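Side-chain contacts in probable amino acid aminotransferase (Mycobacterium tuberculosis, PDB 6Q1S), which is a probable amino acid aminotransferase of the class IV family, modelled with 4'-deoxy-4'-aminopyridoxal-5'-phosphate and 2-oxoglutaric acid bound: residues A116-I119 / G120-D124; V157-A160 / V161-H164; V262-D266 / G267-P271. All coordinates share one frame; numbering follows the deposited sequence.

Contact 1: residues A116-I119 / G120-D124. With AKG (2-oxoglutaric acid), chain H.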
# COMPACT_ATOMS: atom_id res chain seq x y z
N ALA B 116 21.55 -11.27 1.09
CA ALA B 116 22.70 -11.52 0.24
C ALA B 116 22.64 -10.73 -1.06
O ALA B 116 23.69 -10.49 -1.68
CB ALA B 116 22.82 -13.01 -0.06
N ARG B 117 21.45 -10.33 -1.50
CA ARG B 117 21.31 -9.50 -2.69
C ARG B 117 22.03 -8.16 -2.55
O ARG B 117 22.36 -7.54 -3.57
CB ARG B 117 19.83 -9.28 -3.00
CG ARG B 117 19.11 -8.44 -1.96
CD ARG B 117 17.87 -7.78 -2.51
NE ARG B 117 16.98 -7.33 -1.43
CZ ARG B 117 17.14 -6.20 -0.76
NH1 ARG B 117 18.15 -5.39 -1.03
NH2 ARG B 117 16.28 -5.88 0.20
N VAL B 118 22.29 -7.71 -1.32
CA VAL B 118 22.90 -6.40 -1.13
C VAL B 118 24.38 -6.44 -1.51
O VAL B 118 24.89 -5.52 -2.17
CB VAL B 118 22.71 -5.93 0.32
CG1 VAL B 118 23.62 -4.76 0.64
CG2 VAL B 118 21.25 -5.55 0.56
N ILE B 119 25.09 -7.50 -1.12
CA ILE B 119 26.51 -7.57 -1.43
C ILE B 119 26.74 -7.70 -2.93
O ILE B 119 27.73 -7.18 -3.46
CB ILE B 119 27.18 -8.72 -0.64
CG1 ILE B 119 28.68 -8.48 -0.52
CG2 ILE B 119 26.91 -10.08 -1.29
CD1 ILE B 119 29.03 -7.22 0.25
N GLY B 120 25.83 -8.37 -3.64
CA GLY B 120 25.96 -8.45 -5.09
C GLY B 120 25.65 -7.13 -5.77
O GLY B 120 26.32 -6.75 -6.74
N ALA B 121 24.63 -6.42 -5.28
CA ALA B 121 24.27 -5.14 -5.89
C ALA B 121 25.37 -4.10 -5.70
O ALA B 121 25.65 -3.31 -6.60
CB ALA B 121 22.95 -4.64 -5.31
N ARG B 122 26.00 -4.09 -4.52
CA ARG B 122 27.11 -3.17 -4.29
C ARG B 122 28.31 -3.52 -5.16
O ARG B 122 28.91 -2.65 -5.81
CB ARG B 122 27.51 -3.18 -2.81
CG ARG B 122 26.43 -2.70 -1.86
CD ARG B 122 27.00 -2.56 -0.45
NE ARG B 122 25.95 -2.40 0.55
CZ ARG B 122 26.14 -2.55 1.86
NH1 ARG B 122 27.35 -2.86 2.32
NH2 ARG B 122 25.14 -2.38 2.70
N ARG B 123 28.68 -4.80 -5.18
CA ARG B 123 29.88 -5.24 -5.88
C ARG B 123 29.66 -5.30 -7.39
O ARG B 123 30.49 -4.80 -8.16
CB ARG B 123 30.32 -6.61 -5.36
CG ARG B 123 31.69 -7.06 -5.83
CD ARG B 123 31.82 -8.54 -5.60
NE ARG B 123 30.59 -9.23 -6.00
CZ ARG B 123 30.24 -10.44 -5.59
NH1 ARG B 123 31.02 -11.12 -4.77
NH2 ARG B 123 29.10 -10.98 -6.01
N ASP B 124 28.56 -5.91 -7.83
CA ASP B 124 28.36 -6.19 -9.24
C ASP B 124 27.46 -5.18 -9.94
O ASP B 124 27.61 -4.97 -11.15
CB ASP B 124 27.77 -7.60 -9.42
CG ASP B 124 28.64 -8.67 -8.80
OD1 ASP B 124 29.87 -8.49 -8.77
OD2 ASP B 124 28.09 -9.70 -8.36
C1 AKG H . 16.51 -2.43 0.16
O1 AKG H . 16.65 -3.19 -0.82
O2 AKG H . 17.49 -1.92 0.74
C2 AKG H . 15.16 -2.12 0.63
O5 AKG H . 14.79 -0.96 0.71
C3 AKG H . 14.22 -3.24 1.00
C4 AKG H . 13.42 -3.66 -0.22
C5 AKG H . 13.40 -5.17 -0.33
O3 AKG H . 13.88 -5.84 0.61
O4 AKG H . 12.91 -5.69 -1.36
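Ala121, Arg122 and Arg123 each give the backbone N-H to the carbonyl oxygen four residues back, on Arg117, Val118 and Ile119. The straightest of these bonds runs from Arg122 N to Val118 O, 3.0 Å with 165° at the hydrogen. Val118 and Arg122 therefore sit one turn apart, and their side chains lie alongside each other. CG1 of Val118 rests over one face of the Arg122 guanidinium, 3.3 Å from NE and 3.5 Å from NH2. The torsion that sets CG1 opposite the Val118 backbone N (chi1 166°) carries it to that face. The Arg122 chain runs extended from CG to NE. Its NH2 goes on to a salt bridge with Glu88 and a hydrogen bond to Met256 O. All this belongs to helix 116-123, a short surface helix that follows strand 106-113 and leads into strand 126-132. Its N-terminal part meets the ligand pocket through Arg117. Arg117 NH2 lies 2.4 Å from O3 of 2-oxoglutaric acid, too short for the bond to be taken at face value. Its NH1 is 2.7 Å from O1 of the same ligand. Arg187 and Thr257 are hydrogen-bonded to this ligand. Further along, Arg123 forms a side-on salt bridge with Asp124: NE meets OD1 at 3.0 Å from above the carboxylate plane, and NH2 meets OD2 at 2.9 Å on the syn side, tilted out of that plane.

Contact 2: residues V157-A160 / V161-H164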
# COMPACT_ATOMS: atom_id res chain seq x y z
N VAL B 157 2.68 -2.88 -3.88
CA VAL B 157 2.90 -2.57 -5.29
C VAL B 157 4.39 -2.47 -5.60
O VAL B 157 4.86 -2.94 -6.64
CB VAL B 157 2.15 -1.28 -5.68
CG1 VAL B 157 2.53 -0.85 -7.09
CG2 VAL B 157 0.65 -1.48 -5.57
N ASN B 158 5.16 -1.86 -4.69
CA ASN B 158 6.60 -1.76 -4.88
C ASN B 158 7.24 -3.13 -5.06
O ASN B 158 8.09 -3.32 -5.93
CB ASN B 158 7.24 -1.02 -3.71
CG ASN B 158 6.63 0.35 -3.48
OD1 ASN B 158 5.45 0.48 -3.15
ND2 ASN B 158 7.45 1.39 -3.63
N MET B 159 6.82 -4.10 -4.25
CA MET B 159 7.40 -5.44 -4.34
C MET B 159 6.93 -6.16 -5.60
O MET B 159 7.70 -6.91 -6.21
CB MET B 159 7.05 -6.24 -3.09
CG MET B 159 7.50 -5.58 -1.79
SD MET B 159 9.26 -5.18 -1.79
CE MET B 159 9.97 -6.79 -2.15
N ALA B 160 5.68 -5.95 -6.00
CA ALA B 160 5.17 -6.58 -7.21
C ALA B 160 5.88 -6.05 -8.45
O ALA B 160 6.14 -6.81 -9.40
CB ALA B 160 3.66 -6.35 -7.33
N VAL B 161 6.21 -4.76 -8.46
CA VAL B 161 6.95 -4.18 -9.58
C VAL B 161 8.32 -4.82 -9.70
O VAL B 161 8.81 -5.10 -10.81
CB VAL B 161 7.04 -2.65 -9.43
CG1 VAL B 161 8.13 -2.08 -10.32
CG2 VAL B 161 5.70 -2.00 -9.75
N LEU B 162 8.97 -5.09 -8.56
CA LEU B 162 10.27 -5.74 -8.59
C LEU B 162 10.16 -7.18 -9.07
O LEU B 162 11.03 -7.67 -9.80
CB LEU B 162 10.92 -5.68 -7.21
CG LEU B 162 11.46 -4.31 -6.79
CD1 LEU B 162 11.78 -4.30 -5.30
CD2 LEU B 162 12.70 -3.95 -7.60
N ARG B 163 9.10 -7.88 -8.66
CA ARG B 163 8.90 -9.25 -9.14
C ARG B 163 8.59 -9.27 -10.63
O ARG B 163 8.99 -10.21 -11.34
CB ARG B 163 7.77 -9.92 -8.36
CG ARG B 163 8.15 -10.31 -6.94
CD ARG B 163 7.09 -11.22 -6.32
NE ARG B 163 5.75 -10.65 -6.42
CZ ARG B 163 5.21 -9.85 -5.51
NH1 ARG B 163 5.89 -9.53 -4.41
NH2 ARG B 163 3.99 -9.37 -5.69
N HIS B 164 7.87 -8.25 -11.13
CA HIS B 164 7.59 -8.16 -12.56
C HIS B 164 8.88 -8.04 -13.36
O HIS B 164 9.04 -8.69 -14.40
CB HIS B 164 6.67 -6.97 -12.83
CG HIS B 164 6.51 -6.63 -14.27
ND1 HIS B 164 7.27 -5.67 -14.90
CD2 HIS B 164 5.67 -7.12 -15.22
CE1 HIS B 164 6.92 -5.58 -16.17
NE2 HIS B 164 5.95 -6.45 -16.39
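His164 N bonds Ala160 O at 2.8 Å, the shortest of four backbone bonds that join 157-160 to 161-164. All four link residues four apart, as in an alpha-helix, and both segments lie within helix 156-166. One flank of this helix faces the ligands, and another packs on the second subunit. The main side-chain contact is made by Arg163, which folds back over the preceding turn. A bend at chi3 (-52°) helps bring one guanidinium face over Ala160 CA and Met159 O, both offset toward the rim. The CA sits 3.4 Å from the guanidinium plane. Beyond the helix, NE forms a salt bridge with Asp61 of the second subunit. Trp145 of that subunit packs on Ala160 and Val161, and its ring also meets the His164 ring. On the ligand side the nearest side-chain atom of Met159 is about 3 Å from 2-oxoglutaric acid. Met159 CE lies 4.4 Å from Leu162 CD1, a loose apolar touch. The nearest side-chain atom of Asn158 is about 4 Å from the bound 4'-deoxy-4'-aminopyridoxal-5'-phosphate, and Asn158 ND2 is hydrogen-bonded to Pro186 O. Val161 turns to strand 172-176, where it meets Val173 and Phe175. Its CG2 also lies 3.4 Å from Val157 O, the same oxygen that accepts the N-H of Val161.

Contact 3: residues V262-D266 / G267-P271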
# COMPACT_ATOMS: atom_id res chain seq x y z
N VAL B 262 23.63 0.96 -12.33
CA VAL B 262 22.85 0.35 -13.39
C VAL B 262 23.78 0.16 -14.58
O VAL B 262 24.08 1.10 -15.32
CB VAL B 262 21.63 1.20 -13.76
CG1 VAL B 262 20.88 0.58 -14.93
CG2 VAL B 262 20.71 1.36 -12.55
N HIS B 263 24.26 -1.07 -14.78
CA HIS B 263 25.13 -1.39 -15.90
C HIS B 263 24.35 -1.75 -17.16
O HIS B 263 24.93 -1.73 -18.25
CB HIS B 263 26.09 -2.53 -15.54
CG HIS B 263 25.41 -3.80 -15.12
ND1 HIS B 263 24.64 -4.55 -15.99
CD2 HIS B 263 25.39 -4.45 -13.94
CE1 HIS B 263 24.17 -5.61 -15.35
NE2 HIS B 263 24.61 -5.57 -14.10
N THR B 264 23.07 -2.09 -17.03
CA THR B 264 22.23 -2.45 -18.17
C THR B 264 20.85 -1.85 -17.93
O THR B 264 20.22 -2.14 -16.91
CB THR B 264 22.13 -3.97 -18.34
OG1 THR B 264 23.45 -4.53 -18.34
CG2 THR B 264 21.44 -4.31 -19.65
N LEU B 265 20.40 -1.02 -18.86
CA LEU B 265 19.10 -0.36 -18.76
C LEU B 265 18.25 -0.76 -19.96
O LEU B 265 18.62 -0.47 -21.10
CB LEU B 265 19.27 1.16 -18.69
CG LEU B 265 17.98 1.98 -18.53
CD1 LEU B 265 17.27 1.59 -17.24
CD2 LEU B 265 18.29 3.47 -18.55
N ASP B 266 17.13 -1.42 -19.69
CA ASP B 266 16.21 -1.88 -20.73
C ASP B 266 16.92 -2.76 -21.77
O ASP B 266 16.71 -2.62 -22.97
CB ASP B 266 15.51 -0.70 -21.42
CG ASP B 266 14.48 -0.05 -20.53
OD1 ASP B 266 14.39 1.20 -20.53
OD2 ASP B 266 13.78 -0.77 -19.80
N GLY B 267 17.77 -3.66 -21.29
CA GLY B 267 18.50 -4.56 -22.15
C GLY B 267 19.71 -3.97 -22.84
O GLY B 267 20.52 -4.73 -23.39
N ARG B 268 19.85 -2.65 -22.84
CA ARG B 268 20.98 -1.98 -23.48
C ARG B 268 22.06 -1.72 -22.44
O ARG B 268 21.82 -1.02 -21.44
CB ARG B 268 20.52 -0.67 -24.11
CG ARG B 268 19.30 -0.79 -25.01
CD ARG B 268 18.79 0.59 -25.39
NE ARG B 268 19.88 1.55 -25.48
CZ ARG B 268 19.72 2.86 -25.65
NH1 ARG B 268 18.50 3.37 -25.75
NH2 ARG B 268 20.77 3.66 -25.71
N ARG B 269 23.25 -2.26 -22.66
CA ARG B 269 24.34 -2.05 -21.71
C ARG B 269 24.88 -0.64 -21.80
O ARG B 269 25.02 -0.07 -22.89
CB ARG B 269 25.48 -3.05 -21.92
CG ARG B 269 25.19 -4.45 -21.43
CD ARG B 269 26.46 -5.28 -21.43
NE ARG B 269 26.73 -5.81 -20.10
CZ ARG B 269 27.35 -5.13 -19.13
NH1 ARG B 269 27.55 -5.70 -17.95
NH2 ARG B 269 27.75 -3.88 -19.34
N LEU B 270 25.18 -0.06 -20.64
CA LEU B 270 25.68 1.28 -20.39
C LEU B 270 27.17 1.23 -20.07
O LEU B 270 27.61 0.37 -19.30
CB LEU B 270 24.93 1.92 -19.23
CG LEU B 270 23.41 1.93 -19.38
CD1 LEU B 270 22.74 2.51 -18.14
CD2 LEU B 270 23.00 2.70 -20.62
N PRO B 271 27.97 2.12 -20.65
CA PRO B 271 29.42 2.07 -20.41
C PRO B 271 29.78 2.45 -18.98
O PRO B 271 29.05 3.16 -18.28
CB PRO B 271 29.98 3.09 -21.41
CG PRO B 271 28.85 4.05 -21.64
CD PRO B 271 27.59 3.23 -21.55
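Leu265 and Arg268 bond to each other twice through their backbones, Leu265 N to Arg268 O at 2.9 Å and Arg268 N to Leu265 O at 3.0 Å. They close a beta hairpin with a two-residue loop, a type I' turn, which joins strand 258-265 to strand 268-269. Asp266 and Gly267 fill the turn, both with positive phi. Positive phi by itself favours glycine, the residue found at 267. The next pair, Thr264 with Arg269, is non-hydrogen-bonded. Beyond it, Leu270 N gives a nearly straight bond to His263 O.

Thr264 and Arg269 share one face of the ladder. The guanidinium of Arg269 passes back over Thr264 OG1 toward the His263 ring. Its plane is only 12° from that of the ring, and Arg269 NH1 stands 3.7 Å from His263 ND1. The imidazole is held at one edge, where ND1 meets Thr264 OG1 in the ring plane at 2.6 Å; either atom could be the donor. A first torsion near 58° sets the ring between the His263 backbone N and carbonyl carbon.

Leu265 and Arg268 occupy the other face. There Leu270 CD1 lies 3.8 Å from Leu265 CB. It is also 4.2 Å from Val262 CG1, the Leu270 and Val262 side chains lying side by side. Ile250 of strand 249-254 and Phe245 of helix 241-245 extend this apolar cluster. Phe245 also receives Arg268 in a cation-pi contact.

Further out, strand 126-132 runs along the other edge of strand 258-265. Thr264 and Asp266 both make backbone bonds to Ala128. The Asp266 carboxylate ties the turn to that strand, its OD1 accepting a hydrogen bond from Thr130 OG1.

The three contacts follow one another along the chain, and none nests in or crosses another. Each is local, so no long loop is closed. Contact 1 comes first, on the helix between strand 106-113 of the five-strand antiparallel sheet and strand 126-132 of the mixed sheet. Contact 2 lies further on, in the helix before strand 172-176. Contact 3 closes the hairpin of strands 258-265 and 268-269, next to strand 126-132. Contacts 1 and 2 both reach the 2-oxoglutaric acid pocket, though their centres are about 19 Å apart. Contacts 1 and 3 touch where Asp124 O packs on His263 CD2 at 3.6 Å. Contact 2 alone meets the second subunit.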